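Local coordinates for protein putative Phosphate (Eubacterium rectale, PDB 3DAO) that probably hydrolyses phosphate esters, as a putative phosphatase of the haloacid dehalogenase-like hydrolase family, at residues 105-118 and 184-196. Residues are numbered along the deposited sequence; the frame is centred on the assembly and turned at random.
Sequences DIWKGMCRMVRDEL and VFIPAWNKKAHLA
With CG of Trp189 turned opposite its carbonyl carbon (chi1 -64°), the indole reaches from helix 185-189 to helix 105-117, where it lies as a knob among Ile106, Gly109, Met110 and Met113. Both methionines are selenomethionines. Met110 lies over one indole face: CG makes a CH-pi contact 3.7 Å from the centroid of the five-membered ring, while SE stands farther above the same face, a Met-aromatic contact. Its methyl CE goes on to Ala193 CB, 3.6 Å away, and to the side chain of Leu195. Met113 runs out extended to set SE at the indole edge, 3.5 Å from Trp189 NE1, and a bend at chi3 (-68°) then turns CE onto Ala188 CB; NE1 is buried here without a hydrogen-bonding partner. The far end of the indole fits against backbone, CZ2 lying 3.5 Å from Gly109 C, where the lack of a side chain lets the ring come close. Ile106 CD1 packs on Trp189 CZ3 at 3.8 Å. Phe185 lies beside the indole, with Trp189 CD1 over the centre of its ring; Val114 CG2 approaches Phe185 CE2 to 3.6 Å, and Met113 SE comes in obliquely. No hydrogen bond crosses this apolar interface, in which the two helices run nearly antiparallel, at 158°. Beneath them lies the six-stranded sheet of what is probably the cap domain: Met110 and Val114 rest on Phe169, Phe185 on Val171, and Met110 and Phe185 on Cys205, which Leu195 of edge strand 193-198 touches from the adjacent strand.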
ATOM      1  N   ASP A 105      21.209  -8.013  -0.622  1.00 23.20           N
ATOM      2  CA  ASP A 105      22.278  -6.999  -0.504  0.50 23.62           C
ATOM      3  C   ASP A 105      21.741  -5.618  -0.162  1.00 23.84           C
ATOM      4  O   ASP A 105      22.423  -4.782   0.441  1.00 25.39           O
ATOM      5  CB  ASP A 105      23.093  -6.864  -1.809  0.50 24.53           C
ATOM      6  CG  ASP A 105      24.144  -7.948  -1.961  0.50 25.25           C
ATOM      7  OD1 ASP A 105      24.383  -8.687  -0.988  0.50 26.75           O
ATOM      8  OD2 ASP A 105      24.746  -8.035  -3.048  0.50 30.58           O
ATOM      9  N   ILE A 106      20.520  -5.368  -0.599  1.00 19.59           N
ATOM     10  CA  ILE A 106      19.881  -4.080  -0.362  1.00 19.25           C
ATOM     11  C   ILE A 106      19.382  -4.029   1.102  1.00 17.01           C
ATOM     12  O   ILE A 106      19.848  -3.225   1.890  1.00 16.70           O
ATOM     13  CB  ILE A 106      18.709  -3.809  -1.316  1.00 20.26           C
ATOM     14  CG1 ILE A 106      19.153  -3.817  -2.785  1.00 21.64           C
ATOM     15  CG2 ILE A 106      18.093  -2.456  -0.982  1.00 15.25           C
ATOM     16  CD1 ILE A 106      20.135  -2.749  -3.107  1.00 24.96           C
ATOM     17  N   TRP A 107      18.463  -4.905   1.471  1.00 15.63           N
ATOM     18  CA  TRP A 107      17.896  -4.810   2.859  1.00 15.11           C
ATOM     19  C   TRP A 107      18.901  -5.145   3.958  1.00 13.18           C
ATOM     20  O   TRP A 107      18.879  -4.537   5.038  1.00 14.82           O
ATOM     21  CB  TRP A 107      16.569  -5.593   3.040  1.00 14.39           C
ATOM     22  CG  TRP A 107      16.585  -7.073   2.819  1.00 15.98           C
ATOM     23  CD1 TRP A 107      16.356  -7.703   1.645  1.00 19.30           C
ATOM     24  CD2 TRP A 107      16.755  -8.101   3.798  1.00 18.85           C
ATOM     25  NE1 TRP A 107      16.434  -9.055   1.812  1.00 19.22           N
ATOM     26  CE2 TRP A 107      16.658  -9.338   3.122  1.00 19.14           C
ATOM     27  CE3 TRP A 107      16.997  -8.104   5.173  1.00 23.28           C
ATOM     28  CZ2 TRP A 107      16.808 -10.566   3.766  1.00 23.66           C
ATOM     29  CZ3 TRP A 107      17.117  -9.330   5.825  1.00 21.96           C
ATOM     30  CH2 TRP A 107      17.050 -10.540   5.112  1.00 23.35           C
ATOM     31  N   LYS A 108      19.786  -6.110   3.702  1.00 15.81           N
ATOM     32  CA  LYS A 108      20.827  -6.441   4.696  1.00 16.78           C
ATOM     33  C   LYS A 108      21.854  -5.302   4.762  1.00 15.53           C
ATOM     34  O   LYS A 108      22.324  -4.927   5.844  1.00 16.65           O
ATOM     35  CB  LYS A 108      21.507  -7.779   4.407  1.00 19.32           C
ATOM     36  CG  LYS A 108      20.603  -8.937   4.763  1.00 20.23           C
ATOM     37  CD  LYS A 108      21.289 -10.284   4.706  1.00 22.44           C
ATOM     38  CE  LYS A 108      20.319 -11.355   5.204  1.00 25.22           C
ATOM     39  NZ  LYS A 108      20.897 -12.734   5.261  1.00 27.98           N
ATOM     40  N   GLY A 109      22.174  -4.736   3.626  1.00 15.77           N
ATOM     41  CA  GLY A 109      23.068  -3.574   3.560  1.00 15.65           C
ATOM     42  C   GLY A 109      22.516  -2.382   4.356  1.00 15.08           C
ATOM     43  O   GLY A 109      23.244  -1.666   5.081  1.00 13.59           O
HETATM   44  N   MSE A 110      21.211  -2.172   4.212  1.00 14.76           N
HETATM   45  CA  MSE A 110      20.495  -1.113   4.955  1.00 13.05           C
HETATM   46  C   MSE A 110      20.582  -1.375   6.453  1.00 13.25           C
HETATM   47  O   MSE A 110      20.842  -0.461   7.231  1.00 16.07           O
HETATM   48  CB  MSE A 110      19.050  -0.999   4.520  1.00 13.66           C
HETATM   49  CG  MSE A 110      18.926  -0.419   3.145  1.00 13.02           C
HETATM   50 SE   MSE A 110      17.107  -0.566   2.525  1.00 14.73          SE
HETATM   51  CE  MSE A 110      17.228   0.588   0.929  1.00 19.49           C
ATOM     52  N   CYS A 111      20.335  -2.616   6.841  1.00 13.36           N
ATOM     53  CA  CYS A 111      20.403  -3.021   8.257  1.00 13.68           C
ATOM     54  C   CYS A 111      21.773  -2.657   8.829  1.00 14.03           C
ATOM     55  O   CYS A 111      21.906  -2.048   9.888  1.00 12.98           O
ATOM     56  CB  CYS A 111      20.243  -4.530   8.418  1.00 15.04           C
ATOM     57  SG  CYS A 111      18.572  -5.248   8.243  1.00 21.33           S
ATOM     58  N   ARG A 112      22.820  -3.096   8.129  1.00 14.40           N
ATOM     59  CA  ARG A 112      24.206  -2.856   8.619  1.00 14.40           C
ATOM     60  C   ARG A 112      24.527  -1.410   8.747  1.00 14.52           C
ATOM     61  O   ARG A 112      25.135  -0.974   9.746  1.00 16.69           O
ATOM     62  CB  ARG A 112      25.238  -3.550   7.725  1.00 13.04           C
ATOM     63  CG  ARG A 112      25.075  -5.019   7.793  1.00 16.20           C
ATOM     64  CD  ARG A 112      26.024  -5.757   6.876  1.00 24.99           C
ATOM     65  NE  ARG A 112      25.783  -7.190   6.975  1.00 26.00           N
ATOM     66  CZ  ARG A 112      25.334  -7.919   5.960  1.00 27.24           C
ATOM     67  NH1 ARG A 112      25.230  -7.400   4.750  1.00 28.01           N
ATOM     68  NH2 ARG A 112      25.104  -9.184   6.137  1.00 26.55           N
HETATM   69  N   MSE A 113      24.037  -0.633   7.789  1.00 15.36           N
HETATM   70  CA  MSE A 113      24.288   0.802   7.796  1.00 13.93           C
HETATM   71  C   MSE A 113      23.559   1.499   8.943  1.00 14.17           C
HETATM   72  O   MSE A 113      24.129   2.366   9.619  1.00 13.19           O
HETATM   73  CB  MSE A 113      23.948   1.462   6.467  1.00 13.65           C
HETATM   74  CG  MSE A 113      24.056   2.975   6.526  1.00 16.93           C
HETATM   75 SE   MSE A 113      23.797   3.832   4.799  1.00 16.97          SE
HETATM   76  CE  MSE A 113      25.399   3.229   3.840  1.00 19.80           C
ATOM     77  N   VAL A 114      22.301   1.121   9.177  1.00 13.74           N
ATOM     78  CA  VAL A 114      21.550   1.783  10.247  1.00 12.44           C
ATOM     79  C   VAL A 114      22.188   1.434  11.592  1.00 14.33           C
ATOM     80  O   VAL A 114      22.427   2.288  12.434  1.00 15.21           O
ATOM     81  CB  VAL A 114      20.060   1.451  10.195  1.00 13.57           C
ATOM     82  CG1 VAL A 114      19.315   2.107  11.415  1.00 15.24           C
ATOM     83  CG2 VAL A 114      19.470   1.937   8.854  1.00 13.88           C
ATOM     84  N   ARG A 115      22.563   0.175  11.714  1.00 16.47           N
ATOM     85  CA  ARG A 115      23.153  -0.343  12.943  1.00 16.84           C
ATOM     86  C   ARG A 115      24.452   0.367  13.274  1.00 17.20           C
ATOM     87  O   ARG A 115      24.669   0.826  14.395  1.00 17.19           O
ATOM     88  CB  ARG A 115      23.404  -1.840  12.779  1.00 16.97           C
ATOM     89  CG  ARG A 115      23.979  -2.533  13.979  1.00 20.13           C
ATOM     90  CD  ARG A 115      24.474  -3.934  13.577  1.00 21.38           C
ATOM     91  NE  ARG A 115      25.547  -3.773  12.592  1.00 21.29           N
ATOM     92  CZ  ARG A 115      25.990  -4.697  11.745  1.00 22.90           C
ATOM     93  NH1 ARG A 115      25.452  -5.875  11.720  1.00 20.99           N
ATOM     94  NH2 ARG A 115      26.949  -4.396  10.867  1.00 21.51           N
ATOM     95  N   ASP A 116      25.292   0.512  12.258  1.00 17.40           N
ATOM     96  CA  ASP A 116      26.631   1.047  12.455  1.00 18.45           C
ATOM     97  C   ASP A 116      26.767   2.546  12.376  1.00 18.83           C
ATOM     98  O   ASP A 116      27.624   3.126  13.063  1.00 18.43           O
ATOM     99  CB  ASP A 116      27.594   0.428  11.426  1.00 18.73           C
ATOM    100  CG  ASP A 116      27.762  -1.081  11.610  1.00 21.69           C
ATOM    101  OD1 ASP A 116      27.516  -1.587  12.740  1.00 21.00           O
ATOM    102  OD2 ASP A 116      28.162  -1.756  10.633  1.00 22.41           O
ATOM    103  N   GLU A 117      25.970   3.160  11.512  1.00 15.62           N
ATOM    104  CA  GLU A 117      26.043   4.601  11.258  1.00 16.21           C
ATOM    105  C   GLU A 117      24.877   5.457  11.714  1.00 15.58           C
ATOM    106  O   GLU A 117      24.993   6.678  11.760  1.00 16.09           O
ATOM    107  CB  GLU A 117      26.311   4.862   9.771  1.00 18.42           C
ATOM    108  CG  GLU A 117      27.492   4.070   9.250  1.00 23.02           C
ATOM    109  CD  GLU A 117      27.944   4.565   7.895  1.00 27.87           C
ATOM    110  OE1 GLU A 117      28.289   5.755   7.798  1.00 28.57           O
ATOM    111  OE2 GLU A 117      27.947   3.752   6.965  1.00 25.79           O
ATOM    112  N   LEU A 118      23.743   4.819  12.022  1.00 13.94           N
ATOM    113  CA  LEU A 118      22.555   5.514  12.576  1.00 12.73           C
ATOM    114  C   LEU A 118      22.100   4.797  13.852  1.00 13.77           C
ATOM    115  O   LEU A 118      20.944   4.422  13.997  1.00 15.24           O
ATOM    116  CB  LEU A 118      21.412   5.573  11.564  1.00 13.23           C
ATOM    117  CG  LEU A 118      21.575   6.429  10.310  1.00 16.54           C
ATOM    118  CD1 LEU A 118      22.559   5.817   9.310  1.00 16.44           C
ATOM    119  CD2 LEU A 118      20.190   6.586   9.643  1.00 15.73           C
ATOM    120  N   VAL A 184      23.787  10.496   4.832  1.00 16.55           N
ATOM    121  CA  VAL A 184      24.362   9.292   4.175  1.00 16.75           C
ATOM    122  C   VAL A 184      23.347   8.240   3.696  1.00 15.85           C
ATOM    123  O   VAL A 184      23.395   7.763   2.573  1.00 16.30           O
ATOM    124  CB  VAL A 184      25.362   8.575   5.103  1.00 17.58           C
ATOM    125  CG1 VAL A 184      25.890   7.283   4.470  1.00 19.61           C
ATOM    126  CG2 VAL A 184      26.540   9.517   5.518  1.00 21.70           C
ATOM    127  N   PHE A 185      22.427   7.852   4.569  1.00 14.53           N
ATOM    128  CA  PHE A 185      21.506   6.761   4.230  1.00 13.84           C
ATOM    129  C   PHE A 185      20.674   6.972   2.963  1.00 14.25           C
ATOM    130  O   PHE A 185      20.664   6.115   2.065  1.00 15.70           O
ATOM    131  CB  PHE A 185      20.548   6.455   5.396  1.00 14.83           C
ATOM    132  CG  PHE A 185      19.682   5.261   5.163  1.00 12.77           C
ATOM    133  CD1 PHE A 185      18.455   5.396   4.527  1.00 17.24           C
ATOM    134  CD2 PHE A 185      20.052   4.016   5.589  1.00 13.69           C
ATOM    135  CE1 PHE A 185      17.640   4.304   4.304  1.00 12.35           C
ATOM    136  CE2 PHE A 185      19.235   2.921   5.351  1.00 12.71           C
ATOM    137  CZ  PHE A 185      18.032   3.071   4.708  1.00 13.49           C
ATOM    138  N   ILE A 186      20.027   8.125   2.895  1.00 15.46           N
ATOM    139  CA  ILE A 186      19.176   8.447   1.750  0.50 16.66           C
ATOM    140  C   ILE A 186      20.013   8.498   0.451  1.00 18.06           C
ATOM    141  O   ILE A 186      19.683   7.809  -0.527  1.00 18.84           O
ATOM    142  CB  ILE A 186      18.312   9.709   2.011  0.50 17.44           C
ATOM    143  CG1 ILE A 186      17.300   9.391   3.129  0.50 18.61           C
ATOM    144  CG2 ILE A 186      17.597  10.157   0.738  0.50 18.40           C
ATOM    145  CD1 ILE A 186      16.407  10.555   3.581  0.50 15.83           C
ATOM    146  N   PRO A 187      21.109   9.268   0.433  1.00 18.19           N
ATOM    147  CA  PRO A 187      21.818   9.210  -0.861  1.00 19.94           C
ATOM    148  C   PRO A 187      22.488   7.880  -1.180  1.00 20.41           C
ATOM    149  O   PRO A 187      22.715   7.560  -2.346  1.00 19.78           O
ATOM    150  CB  PRO A 187      22.837  10.334  -0.758  1.00 20.55           C
ATOM    151  CG  PRO A 187      22.995  10.630   0.707  1.00 19.32           C
ATOM    152  CD  PRO A 187      21.617  10.358   1.288  1.00 19.02           C
ATOM    153  N   ALA A 188      22.800   7.100  -0.155  1.00 18.62           N
ATOM    154  CA  ALA A 188      23.428   5.826  -0.375  1.00 16.51           C
ATOM    155  C   ALA A 188      22.483   4.795  -0.966  1.00 17.69           C
ATOM    156  O   ALA A 188      22.939   3.839  -1.561  1.00 16.67           O
ATOM    157  CB  ALA A 188      24.081   5.278   0.911  1.00 17.93           C
ATOM    158  N   TRP A 189      21.180   5.004  -0.830  1.00 17.60           N
ATOM    159  CA  TRP A 189      20.229   3.962  -1.239  1.00 17.00           C
ATOM    160  C   TRP A 189      19.153   4.394  -2.216  1.00 16.85           C
ATOM    161  O   TRP A 189      18.495   3.560  -2.808  1.00 17.70           O
ATOM    162  CB  TRP A 189      19.537   3.307  -0.014  1.00 16.34           C
ATOM    163  CG  TRP A 189      20.454   2.596   0.870  1.00 15.10           C
ATOM    164  CD1 TRP A 189      20.906   3.014   2.071  1.00 12.94           C
ATOM    165  CD2 TRP A 189      21.115   1.344   0.601  1.00 16.27           C
ATOM    166  NE1 TRP A 189      21.775   2.097   2.583  1.00 14.56           N
ATOM    167  CE2 TRP A 189      21.915   1.058   1.710  1.00 15.13           C
ATOM    168  CE3 TRP A 189      21.103   0.441  -0.474  1.00 15.24           C
ATOM    169  CZ2 TRP A 189      22.724  -0.060   1.780  1.00 13.61           C
ATOM    170  CZ3 TRP A 189      21.893  -0.685  -0.384  1.00 15.03           C
ATOM    171  CH2 TRP A 189      22.693  -0.926   0.723  1.00 17.43           C
ATOM    172  N   ASN A 190      18.993   5.693  -2.381  1.00 17.46           N
ATOM    173  CA  ASN A 190      17.856   6.207  -3.147  1.00 19.09           C
ATOM    174  C   ASN A 190      17.908   5.941  -4.644  1.00 19.06           C
ATOM    175  O   ASN A 190      16.886   6.015  -5.302  1.00 20.37           O
ATOM    176  CB  ASN A 190      17.546   7.653  -2.805  1.00 22.63           C
ATOM    177  CG  ASN A 190      18.581   8.603  -3.273  1.00 24.42           C
ATOM    178  OD1 ASN A 190      19.567   8.222  -3.916  1.00 36.79           O
ATOM    179  ND2 ASN A 190      18.376   9.881  -2.945  1.00 35.62           N
ATOM    180  N   LYS A 191      19.055   5.513  -5.142  1.00 19.75           N
ATOM    181  CA  LYS A 191      19.157   5.138  -6.567  1.00 20.54           C
ATOM    182  C   LYS A 191      19.041   3.629  -6.731  1.00 20.60           C
ATOM    183  O   LYS A 191      18.903   3.117  -7.830  1.00 22.55           O
ATOM    184  CB  LYS A 191      20.457   5.630  -7.221  1.00 23.87           C
ATOM    185  CG  LYS A 191      20.442   7.110  -7.452  1.00 26.58           C
ATOM    186  CD  LYS A 191      21.601   7.590  -8.253  1.00 35.06           C
ATOM    187  N   LYS A 192      19.052   2.928  -5.613  1.00 17.50           N
ATOM    188  CA  LYS A 192      19.075   1.485  -5.597  1.00 18.36           C
ATOM    189  C   LYS A 192      17.788   0.871  -5.004  1.00 17.26           C
ATOM    190  O   LYS A 192      17.583  -0.334  -5.015  1.00 18.19           O
ATOM    191  CB  LYS A 192      20.263   0.999  -4.758  1.00 21.15           C
ATOM    192  CG  LYS A 192      21.622   1.341  -5.356  1.00 26.10           C
ATOM    193  CD  LYS A 192      22.733   0.482  -4.761  1.00 32.86           C
ATOM    194  CE  LYS A 192      23.259   1.018  -3.484  1.00 32.28           C
ATOM    195  NZ  LYS A 192      24.401   0.167  -2.928  1.00 21.51           N
ATOM    196  N   ALA A 193      16.960   1.756  -4.492  1.00 16.68           N
ATOM    197  CA  ALA A 193      15.700   1.407  -3.863  1.00 16.50           C
ATOM    198  C   ALA A 193      14.739   2.593  -3.870  1.00 18.34           C
ATOM    199  O   ALA A 193      15.114   3.729  -4.145  1.00 18.96           O
ATOM    200  CB  ALA A 193      15.942   0.922  -2.407  1.00 16.15           C
ATOM    201  N   HIS A 194      13.478   2.311  -3.552  1.00 16.11           N
ATOM    202  CA  HIS A 194      12.498   3.370  -3.451  1.00 18.41           C
ATOM    203  C   HIS A 194      12.359   3.790  -1.985  1.00 17.62           C
ATOM    204  O   HIS A 194      11.902   2.994  -1.145  1.00 18.98           O
ATOM    205  CB  HIS A 194      11.155   2.921  -4.016  1.00 20.13           C
ATOM    206  CG  HIS A 194      10.068   3.911  -3.761  1.00 22.19           C
ATOM    207  ND1 HIS A 194      10.071   5.169  -4.308  1.00 31.19           N
ATOM    208  CD2 HIS A 194       8.964   3.839  -2.984  1.00 31.26           C
ATOM    209  CE1 HIS A 194       9.011   5.838  -3.881  1.00 25.70           C
ATOM    210  NE2 HIS A 194       8.326   5.055  -3.071  1.00 30.85           N
ATOM    211  N   LEU A 195      12.780   5.027  -1.709  1.00 16.79           N
ATOM    212  CA  LEU A 195      12.798   5.599  -0.341  1.00 18.20           C
ATOM    213  C   LEU A 195      11.812   6.716  -0.133  1.00 20.07           C
ATOM    214  O   LEU A 195      11.716   7.608  -0.945  1.00 20.89           O
ATOM    215  CB  LEU A 195      14.192   6.162   0.016  1.00 20.34           C
ATOM    216  CG  LEU A 195      15.254   5.251   0.614  1.00 23.47           C
ATOM    217  CD1 LEU A 195      15.462   3.977  -0.142  1.00 21.10           C
ATOM    218  CD2 LEU A 195      16.569   6.039   0.798  1.00 20.24           C
ATOM    219  N   ALA A 196      11.074   6.671   0.971  1.00 16.37           N
ATOM    220  CA  ALA A 196      10.145   7.759   1.261  1.00 16.99           C
ATOM    221  C   ALA A 196      10.020   8.016   2.753  1.00 17.61           C
ATOM    222  O   ALA A 196       9.767   7.098   3.492  1.00 16.61           O
ATOM    223  CB  ALA A 196       8.768   7.465   0.725  1.00 16.55           C
TER